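Local coordinates for protein histidine acid phosphatase (Hafnia alvei, PDB 4ARU) that belongs to branch 2 of the histidine phosphatase superfamily and folds around a central mixed beta-sheet flanked by helices, at residues A[261-267]-A[311-316]; A[125-130]-A[269-274]; A[49-53]-A[228-232]; A[52-56]-A[361-365]; A[280-284]-A[337-341]. One frame throughout, in Å; residues are numbered along the deposited sequence.

Interactions 1, 2 and 5 are strung along helix 264-282: its start and the turn before it meet helix 307-317, its middle meets the loop 125-130, and its end meets strand 335-342 of the central mixed sheet. Interactions 1 and 2 touch through Asn312 and Asn270, their centres about 11 Å apart, and Ile313 packs on Phe338 between interactions 1 and 5. Interactions 3 and 4, with centres about 6 Å apart, share Arg52 of helix 51-70 and lie on the opposite side of the chain's centre from interactions 1 and 2. Interaction 4 encloses interactions 1, 2 and 5 along the chain, joining the early helix 51-70 to the late helix 359-363.

Interaction 1. Residues A[261-267]-A[311-316]; sequences SRTPYIA and ANISGM
Ser261, Arg262 and Ala267 meet Ala311, Asn312 and Gly315 at the tight turn at Thr263 between two successive helices, 243-262 and 264-282, laid against helix 307-317 of this histidine phosphatase fold. Two side-chain hydrogen bonds cross the contact. Asn312 ND2 gives one to Ser261 O at 2.9 Å; the oxygen lies in the amide plane, and the donor sits in the carbonyl plane, on a lone pair. Arg262 NE gives the other to Ser314 OG, 3.0 Å away at the edge of the guanidinium. A bend at chi3 (66°) turns the arginine's end to this hydroxyl, which itself donates to Ala311 O. The guanidinium is held further by a salt bridge from NH1 to Asp258. One water joins Ser261 OG to Asn312 ND2, so both amide hydrogens of Asn312 are used.

The backbones come close enough for CA-H...O contacts. Gly315 CA approaches Arg262 O at 3.4 Å, a fit possible because glycine brings no side chain into the gap; Asn312 CA makes a like contact with Ser261 O, the carbonyl that also takes the amide bond.

Van der Waals contacts fill in around these. The methyl of Ala267 touches Asn312 O at 3.4 Å and makes an apolar contact with Met316 CG at 4.0 Å, while Met316 SD lies beside Ala267 O. At the other end of the contact the packing is tight: Ser261 CB and Ala311 CB are 3.5 Å apart, closer than two such carbons usually come.

Interaction 2. Residues A[125-130]-A[269-274]; sequences PLFHPV and HNGTPL
With CG anti to the backbone N (chi1 -178°), Leu126 reaches across to helix 264-282, where Leu274 offers its CD2 methyl. The two side chains cross at about a right angle, Leu126 CG lying 3.8 Å from Leu274 CD2. A chi2 of 63° places the CD1 methyl of Leu126 3.9 Å from Pro273 CB. Further along the loop, the ring of Pro129 lies on the helix backbone: CG is 3.4 Å from His269 O, CD is equally near Asn270 O, and CG also meets Pro273 CD. Val130 CG2 touches both His269 O and Asn270 OD1.

The helix is kinked here: Pro273 has no N-H to give to the preceding turn, and Leu274 N turns to a water. That water stands in for the missing helix bond, accepting from Leu274 N at 2.9 Å and donating to both Asn270 O and Leu126 O. A second water donates to Phe127 O, 2.7 Å away, and only weakly to Asn270 OD1. The amide of Asn270 is fixed from its other end, where ND2 bonds to Ile266 O one turn back.

This loop between strand 115-116 and helix 139-150 is thus held by apolar packing and bridging waters. The chemistry has a likely cost: His269 O, which would face the N-H that Pro273 lacks, is buried against Pro129 CG and Val130 CG2 without a polar partner in the model.

Interaction 3. Residues A[49-53]-A[228-232]; sequences ITPRG and HAQGM
Arg52 grips the carbonyl oxygen of Ala229 side-on with two nitrogens, NE at 3.0 Å and NH2 at 3.1 Å. Both donors come from the same face of the carbonyl plane, NE tilted modestly from it and NH2 standing well above it, 57° out. The next peptide slides over one face of the guanidinium: Gln230 C lies 3.2 Å above its plane and Gly231 N slightly higher, both offset toward the rim. Beside this, Thr50 OG1 donates to Gln230 OE1 at 2.7 Å, the two side chains arriving from opposite directions.

Behind these bonds stands the shape of each chain. Arg52, with CG anti to the backbone N (chi1 172°) and extended from CG to NE, reaches from helix 51-70 to the end of helix 213-229. Gln230 leaves the backbone pointing away from helix 51-70, but a bend at chi2 (63°) swings its amide back to Thr50. The threonine hydroxyl also does a second job: as N-cap of helix 51-70 it accepts from Gly53 N at 2.9 Å. Across the contact, helix 213-229 finishes in a Schellman motif, with Gly231 at positive phi and its N bonded to His228 O, which lets the backbone turn over the arginine. Outside the pair, His363 O is a further partner for Arg52 NH2.

The contact therefore joins the beginning of one helix to the finish of another. A cationic guanidinium beside C-terminal carbonyls would be favoured by the helix dipole, and the threonine hydroxyl donates to Gln230 OE1 while accepting from Gly53 N, which would probably polarise it.

Interaction 4. Residues A[52-56]-A[361-365]; sequences RGEHL and QLHDQ
Gln365 crosses Arg52 obliquely, its amide stacked on the guanidinium with the two planes 11° apart. Gln365 CG lies 3.6 Å above the centre of the guanidinium, and the amide carbon CD approaches NH1. The facing nitrogens, Arg52 NH1 and Gln365 NE2, are both donors and stack without bonding. At its edge, Arg52 NH2 donates to His363 O at 2.7 Å, though the donor stands 48° above the carbonyl plane. A weak bond runs from the same NH2 to Leu362 O, and a water links NH1, at 2.7 Å, to His363 O.

Gln365 sits at positive phi just after helix 359-363, in a Schellman motif whose turn presents these carbonyls to helix 51-70. His363 is set in place from the far side, where its ND1 bonds to His228 O and its ring stacks on that of His228.

Leu56, one helical turn on from Arg52, supplies the apolar part. Its CD2 lies 3.8 Å from Gln365 CA and equally near Leu362 O, and its CD1 meets Leu362 CD2 at 4.1 Å, the two leucines crossing at about a right angle. His55 turns the edge of its ring to the amide of Gln365, CD2 3.2 Å from OE1 with the planes 81° apart, and a water in the ring plane connects His55 NE2 to Gln365 O.

Interaction 5. Residues A[280-284]-A[337-341]; sequences HALGS and VFERW
Phe338 and Arg340, two residues apart on strand 335-342, both reach Leu282 at the C-terminal end of helix 264-282, a helix-on-sheet contact in the alpha/beta core of the histidine phosphatase fold. Phe338 comes first. Its CB is met by both methyls of Leu282, CD1 at 3.8 Å and CD2 slightly farther; Leu282 CD1 also nears Phe338 CD2. The two side chains cross at about a right angle, and Phe398 of helix 395-405 packs on both.

Glu339 turns to the other side of the sheet, where its carboxylate takes a hydrogen bond from Trp341 NE1 and a salt bridge from Arg67.

Arg340 then returns to the helix. Its chain is extended from CG to NE after leaving CB with CG anti to the backbone N (chi1 173°), passing Leu282 O with CD 3.3 Å away. NE makes a salt bridge to Glu11 on the neighbouring strand 9-18. Gly283, at positive phi in a Schellman motif, ends the helix and leaves room for the guanidinium, while a water joins Gly283 O to NH1. That same NH1 donates to Leu282 O at 2.9 Å, nearly straight at 167° and in the guanidinium plane.

Interaction 1. Residues A[261-267]-A[311-316]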
# COMPACT_ATOMS: atom_id res chain seq x y z
N SER A 261 -4.15 4.42 9.32
CA SER A 261 -4.76 4.09 8.04
C SER A 261 -5.79 2.97 8.05
O SER A 261 -6.72 2.99 7.23
CB SER A 261 -3.68 3.79 7.01
OG SER A 261 -2.93 5.00 6.75
N ARG A 262 -5.69 1.99 8.94
CA ARG A 262 -6.68 0.92 8.99
C ARG A 262 -7.88 1.20 9.86
O ARG A 262 -8.94 0.70 9.60
CB ARG A 262 -6.06 -0.43 9.42
CG ARG A 262 -4.96 -0.92 8.50
CD ARG A 262 -4.57 -2.39 8.78
NE ARG A 262 -5.69 -3.25 8.45
CZ ARG A 262 -6.56 -3.76 9.32
NH1 ARG A 262 -6.49 -3.55 10.61
NH2 ARG A 262 -7.60 -4.44 8.88
N THR A 263 -7.69 2.00 10.89
CA THR A 263 -8.82 2.42 11.73
C THR A 263 -10.07 2.74 10.91
O THR A 263 -9.98 3.61 10.06
CB THR A 263 -8.43 3.70 12.49
OG1 THR A 263 -7.40 3.37 13.41
CG2 THR A 263 -9.63 4.33 13.24
N PRO A 264 -11.19 2.03 11.10
CA PRO A 264 -12.29 2.15 10.13
C PRO A 264 -12.79 3.59 9.87
O PRO A 264 -13.01 3.95 8.73
CB PRO A 264 -13.37 1.24 10.69
CG PRO A 264 -12.54 0.13 11.29
CD PRO A 264 -11.39 0.84 11.97
N TYR A 265 -12.91 4.40 10.90
CA TYR A 265 -13.39 5.78 10.69
C TYR A 265 -12.50 6.53 9.72
O TYR A 265 -12.96 7.25 8.83
CB TYR A 265 -13.49 6.50 12.03
CG TYR A 265 -14.05 7.90 11.94
CD1 TYR A 265 -15.40 8.12 11.77
CD2 TYR A 265 -13.22 8.99 11.96
CE1 TYR A 265 -15.90 9.40 11.69
CE2 TYR A 265 -13.71 10.27 11.87
CZ TYR A 265 -15.05 10.46 11.72
OH TYR A 265 -15.53 11.74 11.60
N ILE A 266 -11.21 6.39 9.89
CA ILE A 266 -10.27 7.08 9.01
C ILE A 266 -10.30 6.39 7.64
O ILE A 266 -10.33 7.07 6.59
CB ILE A 266 -8.84 7.02 9.60
CG1 ILE A 266 -8.78 7.81 10.90
CG2 ILE A 266 -7.84 7.54 8.59
CD1 ILE A 266 -7.43 7.79 11.58
N ALA A 267 -10.22 5.07 7.63
CA ALA A 267 -10.11 4.30 6.41
C ALA A 267 -11.32 4.60 5.48
O ALA A 267 -11.11 4.76 4.29
CB ALA A 267 -10.11 2.84 6.74
N ALA A 311 -3.81 0.22 2.93
CA ALA A 311 -4.20 0.07 4.35
C ALA A 311 -5.62 0.52 4.56
O ALA A 311 -6.39 -0.13 5.30
CB ALA A 311 -3.23 0.82 5.25
N ASN A 312 -6.04 1.60 3.91
CA ASN A 312 -7.42 2.04 4.04
C ASN A 312 -8.41 0.97 3.56
O ASN A 312 -9.39 0.67 4.20
CB ASN A 312 -7.71 3.29 3.20
CG ASN A 312 -6.97 4.55 3.66
OD1 ASN A 312 -6.79 5.47 2.82
ND2 ASN A 312 -6.60 4.69 4.92
N ILE A 313 -8.12 0.39 2.40
CA ILE A 313 -9.00 -0.63 1.82
C ILE A 313 -9.02 -1.84 2.72
O ILE A 313 -10.08 -2.42 2.96
CB ILE A 313 -8.56 -0.98 0.38
CG1 ILE A 313 -8.77 0.23 -0.52
CG2 ILE A 313 -9.24 -2.26 -0.11
CD1 ILE A 313 -10.18 0.63 -0.71
N SER A 314 -7.87 -2.21 3.26
CA SER A 314 -7.82 -3.33 4.21
C SER A 314 -8.69 -3.05 5.43
O SER A 314 -9.38 -3.94 5.89
CB SER A 314 -6.38 -3.66 4.51
OG SER A 314 -5.87 -2.90 5.49
N GLY A 315 -8.66 -1.85 5.98
CA GLY A 315 -9.48 -1.53 7.13
C GLY A 315 -10.96 -1.55 6.82
O GLY A 315 -11.77 -2.05 7.62
N MET A 316 -11.35 -1.04 5.65
CA MET A 316 -12.76 -1.02 5.25
C MET A 316 -13.33 -2.43 5.10
O MET A 316 -14.47 -2.66 5.48
CB MET A 316 -12.98 -0.26 3.95
CG MET A 316 -12.66 1.21 4.06
SD MET A 316 -12.93 2.09 2.51
CE MET A 316 -14.66 2.25 2.52
O HOH W 1 -4.91 7.02 5.91

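Interaction 2. Residues A[125-130]-A[269-274]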
# COMPACT_ATOMS: atom_id res chain seq x y z
N PRO A 125 -8.91 13.26 -6.05
CA PRO A 125 -9.83 12.82 -5.00
C PRO A 125 -10.08 11.33 -4.94
O PRO A 125 -10.60 10.81 -3.93
CB PRO A 125 -11.10 13.54 -5.35
CG PRO A 125 -11.07 13.59 -6.84
CD PRO A 125 -9.64 14.00 -7.09
N LEU A 126 -9.67 10.58 -5.97
CA LEU A 126 -9.76 9.14 -5.88
C LEU A 126 -8.80 8.59 -4.84
O LEU A 126 -9.13 7.64 -4.13
CB LEU A 126 -9.41 8.48 -7.21
CG LEU A 126 -9.53 6.96 -7.27
CD1 LEU A 126 -10.94 6.46 -7.05
CD2 LEU A 126 -9.03 6.49 -8.61
N PHE A 127 -7.63 9.21 -4.74
CA PHE A 127 -6.59 8.77 -3.82
C PHE A 127 -6.62 9.51 -2.49
O PHE A 127 -6.23 8.89 -1.46
CB PHE A 127 -5.20 8.93 -4.42
CG PHE A 127 -4.97 8.03 -5.63
CD1 PHE A 127 -4.58 6.71 -5.48
CD2 PHE A 127 -5.16 8.50 -6.92
CE1 PHE A 127 -4.42 5.89 -6.55
CE2 PHE A 127 -4.97 7.69 -8.03
CZ PHE A 127 -4.58 6.38 -7.83
N HIS A 128 -7.00 10.78 -2.52
CA HIS A 128 -6.94 11.67 -1.36
C HIS A 128 -8.19 12.55 -1.29
O HIS A 128 -8.15 13.79 -1.48
CB HIS A 128 -5.68 12.53 -1.39
CG HIS A 128 -4.43 11.74 -1.30
ND1 HIS A 128 -3.65 11.44 -2.41
CD2 HIS A 128 -3.85 11.10 -0.26
CE1 HIS A 128 -2.62 10.72 -2.04
NE2 HIS A 128 -2.71 10.50 -0.74
N PRO A 129 -9.35 11.91 -1.00
CA PRO A 129 -10.61 12.64 -1.00
C PRO A 129 -10.67 13.72 0.10
O PRO A 129 -11.29 14.77 -0.07
CB PRO A 129 -11.67 11.57 -0.77
CG PRO A 129 -10.94 10.40 -0.26
CD PRO A 129 -9.57 10.45 -0.82
N VAL A 130 -10.04 13.44 1.23
CA VAL A 130 -10.05 14.41 2.32
C VAL A 130 -9.21 15.66 1.94
O VAL A 130 -9.68 16.82 2.03
CB VAL A 130 -9.56 13.75 3.63
CG1 VAL A 130 -9.37 14.78 4.73
CG2 VAL A 130 -10.58 12.71 4.08
N HIS A 269 -13.12 7.34 5.29
CA HIS A 269 -13.09 8.71 4.78
C HIS A 269 -12.05 8.83 3.68
O HIS A 269 -12.24 9.63 2.76
CB HIS A 269 -12.84 9.74 5.88
CG HIS A 269 -14.06 10.06 6.68
ND1 HIS A 269 -14.50 9.28 7.73
CD2 HIS A 269 -14.95 11.08 6.57
CE1 HIS A 269 -15.62 9.79 8.21
NE2 HIS A 269 -15.89 10.90 7.55
N ASN A 270 -10.95 8.09 3.77
CA ASN A 270 -9.87 8.19 2.78
C ASN A 270 -10.02 7.18 1.66
O ASN A 270 -9.45 7.39 0.58
CB ASN A 270 -8.52 8.06 3.47
CG ASN A 270 -8.19 9.25 4.35
OD1 ASN A 270 -7.89 10.32 3.87
ND2 ASN A 270 -8.25 9.06 5.67
N GLY A 271 -10.79 6.11 1.91
CA GLY A 271 -10.86 4.97 1.04
C GLY A 271 -12.13 4.75 0.25
O GLY A 271 -12.18 3.85 -0.58
N THR A 272 -13.15 5.53 0.53
CA THR A 272 -14.46 5.32 -0.11
C THR A 272 -14.35 5.39 -1.65
O THR A 272 -14.83 4.48 -2.33
CB THR A 272 -15.56 6.19 0.51
OG1 THR A 272 -15.93 5.59 1.76
CG2 THR A 272 -16.75 6.23 -0.33
N PRO A 273 -13.74 6.45 -2.20
CA PRO A 273 -13.67 6.46 -3.66
C PRO A 273 -13.00 5.25 -4.25
O PRO A 273 -13.48 4.70 -5.27
CB PRO A 273 -12.92 7.77 -3.95
CG PRO A 273 -13.41 8.67 -2.85
CD PRO A 273 -13.39 7.75 -1.62
N LEU A 274 -11.91 4.81 -3.68
CA LEU A 274 -11.23 3.67 -4.24
C LEU A 274 -12.04 2.41 -4.10
O LEU A 274 -12.10 1.59 -5.03
CB LEU A 274 -9.83 3.50 -3.62
CG LEU A 274 -8.67 4.28 -4.24
CD1 LEU A 274 -7.45 4.19 -3.34
CD2 LEU A 274 -8.38 3.71 -5.62
O HOH W 2 -10.24 6.48 -1.97
O HOH W 3 -5.97 9.09 1.25

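Interaction 3. Residues A[49-53]-A[228-232]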
# COMPACT_ATOMS: atom_id res chain seq x y z
N ILE A 49 10.44 7.93 -7.37
CA ILE A 49 10.82 6.54 -7.61
C ILE A 49 12.20 6.54 -8.22
O ILE A 49 12.58 7.45 -8.96
CB ILE A 49 9.83 5.84 -8.54
CG1 ILE A 49 10.04 4.32 -8.57
CG2 ILE A 49 9.89 6.38 -9.94
CD1 ILE A 49 8.88 3.58 -9.24
N THR A 50 13.04 5.58 -7.87
CA THR A 50 14.37 5.43 -8.48
C THR A 50 14.32 4.55 -9.72
O THR A 50 13.36 3.76 -9.91
CB THR A 50 15.40 4.75 -7.52
OG1 THR A 50 14.95 3.40 -7.23
CG2 THR A 50 15.50 5.53 -6.23
N PRO A 51 15.35 4.63 -10.57
CA PRO A 51 15.36 3.73 -11.73
C PRO A 51 15.31 2.25 -11.32
O PRO A 51 14.65 1.41 -11.97
CB PRO A 51 16.61 4.14 -12.48
CG PRO A 51 16.81 5.58 -12.11
CD PRO A 51 16.30 5.74 -10.70
N ARG A 52 15.95 1.92 -10.20
CA ARG A 52 15.85 0.55 -9.70
C ARG A 52 14.41 0.23 -9.29
O ARG A 52 13.95 -0.86 -9.53
CB ARG A 52 16.83 0.33 -8.54
CG ARG A 52 16.66 -0.98 -7.83
CD ARG A 52 17.92 -1.30 -7.12
NE ARG A 52 17.72 -2.38 -6.16
CZ ARG A 52 18.60 -3.30 -5.84
NH1 ARG A 52 19.79 -3.38 -6.42
NH2 ARG A 52 18.24 -4.17 -4.91
N GLY A 53 13.72 1.17 -8.63
CA GLY A 53 12.33 1.00 -8.28
C GLY A 53 11.49 0.71 -9.52
O GLY A 53 10.57 -0.13 -9.51
N HIS A 228 17.40 -0.92 1.66
CA HIS A 228 17.67 -2.30 1.37
C HIS A 228 17.13 -2.75 0.01
O HIS A 228 17.81 -3.40 -0.78
CB HIS A 228 17.14 -3.17 2.50
CG HIS A 228 17.56 -4.61 2.42
ND1 HIS A 228 18.79 -5.06 2.86
CD2 HIS A 228 16.89 -5.70 1.96
CE1 HIS A 228 18.84 -6.39 2.70
NE2 HIS A 228 17.72 -6.78 2.13
N ALA A 229 15.90 -2.34 -0.24
CA ALA A 229 15.26 -2.65 -1.51
C ALA A 229 15.92 -1.95 -2.70
O ALA A 229 15.89 -2.48 -3.82
CB ALA A 229 13.82 -2.23 -1.43
N GLN A 230 16.57 -0.82 -2.44
CA GLN A 230 17.32 -0.03 -3.41
C GLN A 230 18.72 -0.60 -3.64
O GLN A 230 19.47 -0.17 -4.54
CB GLN A 230 17.37 1.42 -2.90
CG GLN A 230 18.20 2.38 -3.74
CD GLN A 230 17.68 2.57 -5.15
OE1 GLN A 230 16.55 2.24 -5.44
NE2 GLN A 230 18.50 3.14 -6.01
N GLY A 231 19.11 -1.56 -2.79
CA GLY A 231 20.43 -2.11 -2.88
C GLY A 231 21.55 -1.19 -2.49
O GLY A 231 22.72 -1.36 -2.92
N MET A 232 21.28 -0.27 -1.57
CA MET A 232 22.34 0.59 -1.08
C MET A 232 23.39 -0.25 -0.38
O MET A 232 23.06 -1.27 0.25
CB MET A 232 21.80 1.59 -0.12
CG MET A 232 20.83 2.48 -0.79
SD MET A 232 20.68 3.96 0.15
CE MET A 232 20.05 5.00 -1.15

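Interaction 4. Residues A[52-56]-A[361-365]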
# COMPACT_ATOMS: atom_id res chain seq x y z
N ARG A 52 15.95 1.92 -10.20
CA ARG A 52 15.85 0.55 -9.70
C ARG A 52 14.41 0.23 -9.29
O ARG A 52 13.95 -0.86 -9.53
CB ARG A 52 16.83 0.33 -8.54
CG ARG A 52 16.66 -0.98 -7.83
CD ARG A 52 17.92 -1.30 -7.12
NE ARG A 52 17.72 -2.38 -6.16
CZ ARG A 52 18.60 -3.30 -5.84
NH1 ARG A 52 19.79 -3.38 -6.42
NH2 ARG A 52 18.24 -4.17 -4.91
N GLY A 53 13.72 1.17 -8.63
CA GLY A 53 12.33 1.00 -8.28
C GLY A 53 11.49 0.71 -9.52
O GLY A 53 10.57 -0.13 -9.51
N GLU A 54 11.75 1.48 -10.58
CA GLU A 54 11.04 1.22 -11.83
C GLU A 54 11.29 -0.16 -12.35
O GLU A 54 10.36 -0.87 -12.79
CB GLU A 54 11.43 2.29 -12.85
CG GLU A 54 10.92 3.67 -12.53
CD GLU A 54 11.53 4.73 -13.45
OE1 GLU A 54 12.69 5.14 -13.27
OE2 GLU A 54 10.84 5.17 -14.41
N HIS A 55 12.54 -0.57 -12.34
CA HIS A 55 12.91 -1.93 -12.79
C HIS A 55 12.16 -2.99 -11.99
O HIS A 55 11.59 -3.93 -12.52
CB HIS A 55 14.41 -2.13 -12.72
CG HIS A 55 14.84 -3.52 -13.05
ND1 HIS A 55 14.61 -4.11 -14.28
CD2 HIS A 55 15.40 -4.47 -12.27
CE1 HIS A 55 15.06 -5.35 -14.25
NE2 HIS A 55 15.56 -5.59 -13.05
N LEU A 56 12.15 -2.81 -10.68
CA LEU A 56 11.47 -3.74 -9.79
C LEU A 56 9.99 -3.81 -10.07
O LEU A 56 9.42 -4.90 -9.98
CB LEU A 56 11.80 -3.41 -8.32
CG LEU A 56 13.23 -3.73 -7.85
CD1 LEU A 56 13.52 -3.05 -6.54
CD2 LEU A 56 13.43 -5.23 -7.72
N GLN A 361 13.66 -10.65 -2.69
CA GLN A 361 13.38 -10.43 -4.10
C GLN A 361 13.64 -9.00 -4.50
O GLN A 361 14.09 -8.74 -5.65
CB GLN A 361 11.96 -10.83 -4.44
CG GLN A 361 11.80 -12.35 -4.51
CD GLN A 361 10.35 -12.81 -4.63
OE1 GLN A 361 9.44 -12.19 -4.12
NE2 GLN A 361 10.14 -13.94 -5.33
N LEU A 362 13.33 -8.06 -3.62
CA LEU A 362 13.63 -6.67 -3.85
C LEU A 362 15.15 -6.45 -3.86
O LEU A 362 15.73 -5.85 -4.77
CB LEU A 362 12.98 -5.76 -2.80
CG LEU A 362 11.48 -5.71 -2.82
CD1 LEU A 362 10.96 -5.03 -1.54
CD2 LEU A 362 10.87 -5.04 -4.06
N HIS A 363 15.82 -6.90 -2.80
CA HIS A 363 17.24 -6.66 -2.64
C HIS A 363 18.09 -7.28 -3.75
O HIS A 363 19.07 -6.68 -4.21
CB HIS A 363 17.69 -7.23 -1.29
CG HIS A 363 19.10 -6.91 -0.92
ND1 HIS A 363 19.56 -5.63 -0.65
CD2 HIS A 363 20.14 -7.73 -0.71
CE1 HIS A 363 20.85 -5.69 -0.33
NE2 HIS A 363 21.23 -6.95 -0.37
N ASP A 364 17.69 -8.47 -4.19
CA ASP A 364 18.38 -9.20 -5.23
C ASP A 364 17.87 -8.88 -6.66
O ASP A 364 18.40 -9.42 -7.62
CB ASP A 364 18.25 -10.70 -4.95
CG ASP A 364 19.00 -11.14 -3.69
OD1 ASP A 364 19.92 -10.44 -3.23
OD2 ASP A 364 18.69 -12.26 -3.20
N GLN A 365 16.79 -8.12 -6.75
CA GLN A 365 16.13 -7.84 -8.05
C GLN A 365 15.82 -9.15 -8.80
O GLN A 365 16.16 -9.33 -9.99
CB GLN A 365 16.95 -6.93 -8.92
CG GLN A 365 17.36 -5.64 -8.24
CD GLN A 365 18.02 -4.69 -9.20
OE1 GLN A 365 17.36 -3.83 -9.79
NE2 GLN A 365 19.33 -4.88 -9.40
O HOH W 4 21.67 -5.12 -5.46
O HOH W 5 16.66 -8.07 -12.34

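Interaction 5. Residues A[280-284]-A[337-341]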
# COMPACT_ATOMS: atom_id res chain seq x y z
N HIS A 280 -17.14 -1.37 -8.40
CA HIS A 280 -17.76 -1.12 -9.67
C HIS A 280 -17.03 -1.86 -10.81
O HIS A 280 -17.65 -2.50 -11.67
CB HIS A 280 -17.78 0.38 -9.95
CG HIS A 280 -18.38 0.70 -11.26
ND1 HIS A 280 -17.64 0.83 -12.41
CD2 HIS A 280 -19.67 0.87 -11.63
CE1 HIS A 280 -18.43 1.07 -13.43
NE2 HIS A 280 -19.67 1.12 -12.99
N ALA A 281 -15.70 -1.84 -10.75
CA ALA A 281 -14.87 -2.47 -11.81
C ALA A 281 -15.04 -3.98 -11.77
O ALA A 281 -14.90 -4.65 -12.80
CB ALA A 281 -13.44 -2.12 -11.67
N LEU A 282 -15.37 -4.54 -10.60
CA LEU A 282 -15.57 -5.98 -10.44
C LEU A 282 -16.97 -6.43 -10.81
O LEU A 282 -17.24 -7.63 -10.87
CB LEU A 282 -15.25 -6.40 -9.01
CG LEU A 282 -13.80 -6.26 -8.57
CD1 LEU A 282 -13.66 -6.34 -7.06
CD2 LEU A 282 -12.94 -7.33 -9.20
N GLY A 283 -17.85 -5.46 -11.01
CA GLY A 283 -19.22 -5.74 -11.46
C GLY A 283 -20.35 -5.36 -10.50
O GLY A 283 -21.50 -5.65 -10.81
N SER A 284 -20.04 -4.71 -9.37
CA SER A 284 -21.09 -4.26 -8.47
C SER A 284 -21.95 -3.22 -9.14
O SER A 284 -21.43 -2.36 -9.84
CB SER A 284 -20.53 -3.67 -7.18
OG SER A 284 -19.63 -4.54 -6.55
N VAL A 337 -4.77 -7.54 -5.22
CA VAL A 337 -5.25 -8.01 -6.50
C VAL A 337 -6.61 -8.61 -6.27
O VAL A 337 -6.76 -9.68 -5.66
CB VAL A 337 -4.29 -9.05 -7.12
CG1 VAL A 337 -4.82 -9.52 -8.46
CG2 VAL A 337 -2.86 -8.47 -7.24
N PHE A 338 -7.59 -7.94 -6.82
CA PHE A 338 -9.00 -8.36 -6.75
C PHE A 338 -9.37 -9.03 -8.06
O PHE A 338 -9.22 -8.43 -9.13
CB PHE A 338 -9.94 -7.18 -6.54
CG PHE A 338 -9.76 -6.46 -5.26
CD1 PHE A 338 -8.79 -5.48 -5.09
CD2 PHE A 338 -10.72 -6.64 -4.25
CE1 PHE A 338 -8.67 -4.83 -3.90
CE2 PHE A 338 -10.63 -5.92 -3.06
CZ PHE A 338 -9.56 -5.04 -2.89
N GLU A 339 -9.86 -10.27 -8.01
CA GLU A 339 -10.14 -11.09 -9.19
C GLU A 339 -11.61 -11.38 -9.22
O GLU A 339 -12.16 -11.89 -8.24
CB GLU A 339 -9.37 -12.39 -9.14
CG GLU A 339 -7.88 -12.15 -9.23
CD GLU A 339 -7.01 -13.40 -9.24
OE1 GLU A 339 -7.48 -14.51 -8.92
OE2 GLU A 339 -5.81 -13.23 -9.57
N ARG A 340 -12.22 -11.13 -10.36
CA ARG A 340 -13.60 -11.51 -10.63
C ARG A 340 -13.60 -12.82 -11.37
O ARG A 340 -13.17 -12.88 -12.51
CB ARG A 340 -14.36 -10.45 -11.46
CG ARG A 340 -15.74 -10.87 -11.91
CD ARG A 340 -16.28 -10.00 -13.03
NE ARG A 340 -17.47 -10.52 -13.63
CZ ARG A 340 -18.74 -10.30 -13.25
NH1 ARG A 340 -19.05 -9.45 -12.29
NH2 ARG A 340 -19.73 -10.91 -13.87
N TRP A 341 -14.08 -13.87 -10.69
CA TRP A 341 -14.16 -15.22 -11.23
C TRP A 341 -15.62 -15.55 -11.44
O TRP A 341 -16.47 -15.09 -10.68
CB TRP A 341 -13.60 -16.20 -10.21
CG TRP A 341 -12.15 -16.15 -10.07
CD1 TRP A 341 -11.39 -15.39 -9.22
CD2 TRP A 341 -11.22 -16.94 -10.83
NE1 TRP A 341 -10.06 -15.66 -9.40
CE2 TRP A 341 -9.93 -16.60 -10.39
CE3 TRP A 341 -11.36 -17.91 -11.84
CZ2 TRP A 341 -8.78 -17.17 -10.94
CZ3 TRP A 341 -10.21 -18.47 -12.38
CH2 TRP A 341 -8.95 -18.10 -11.92
O HOH W 6 -21.72 -8.43 -12.10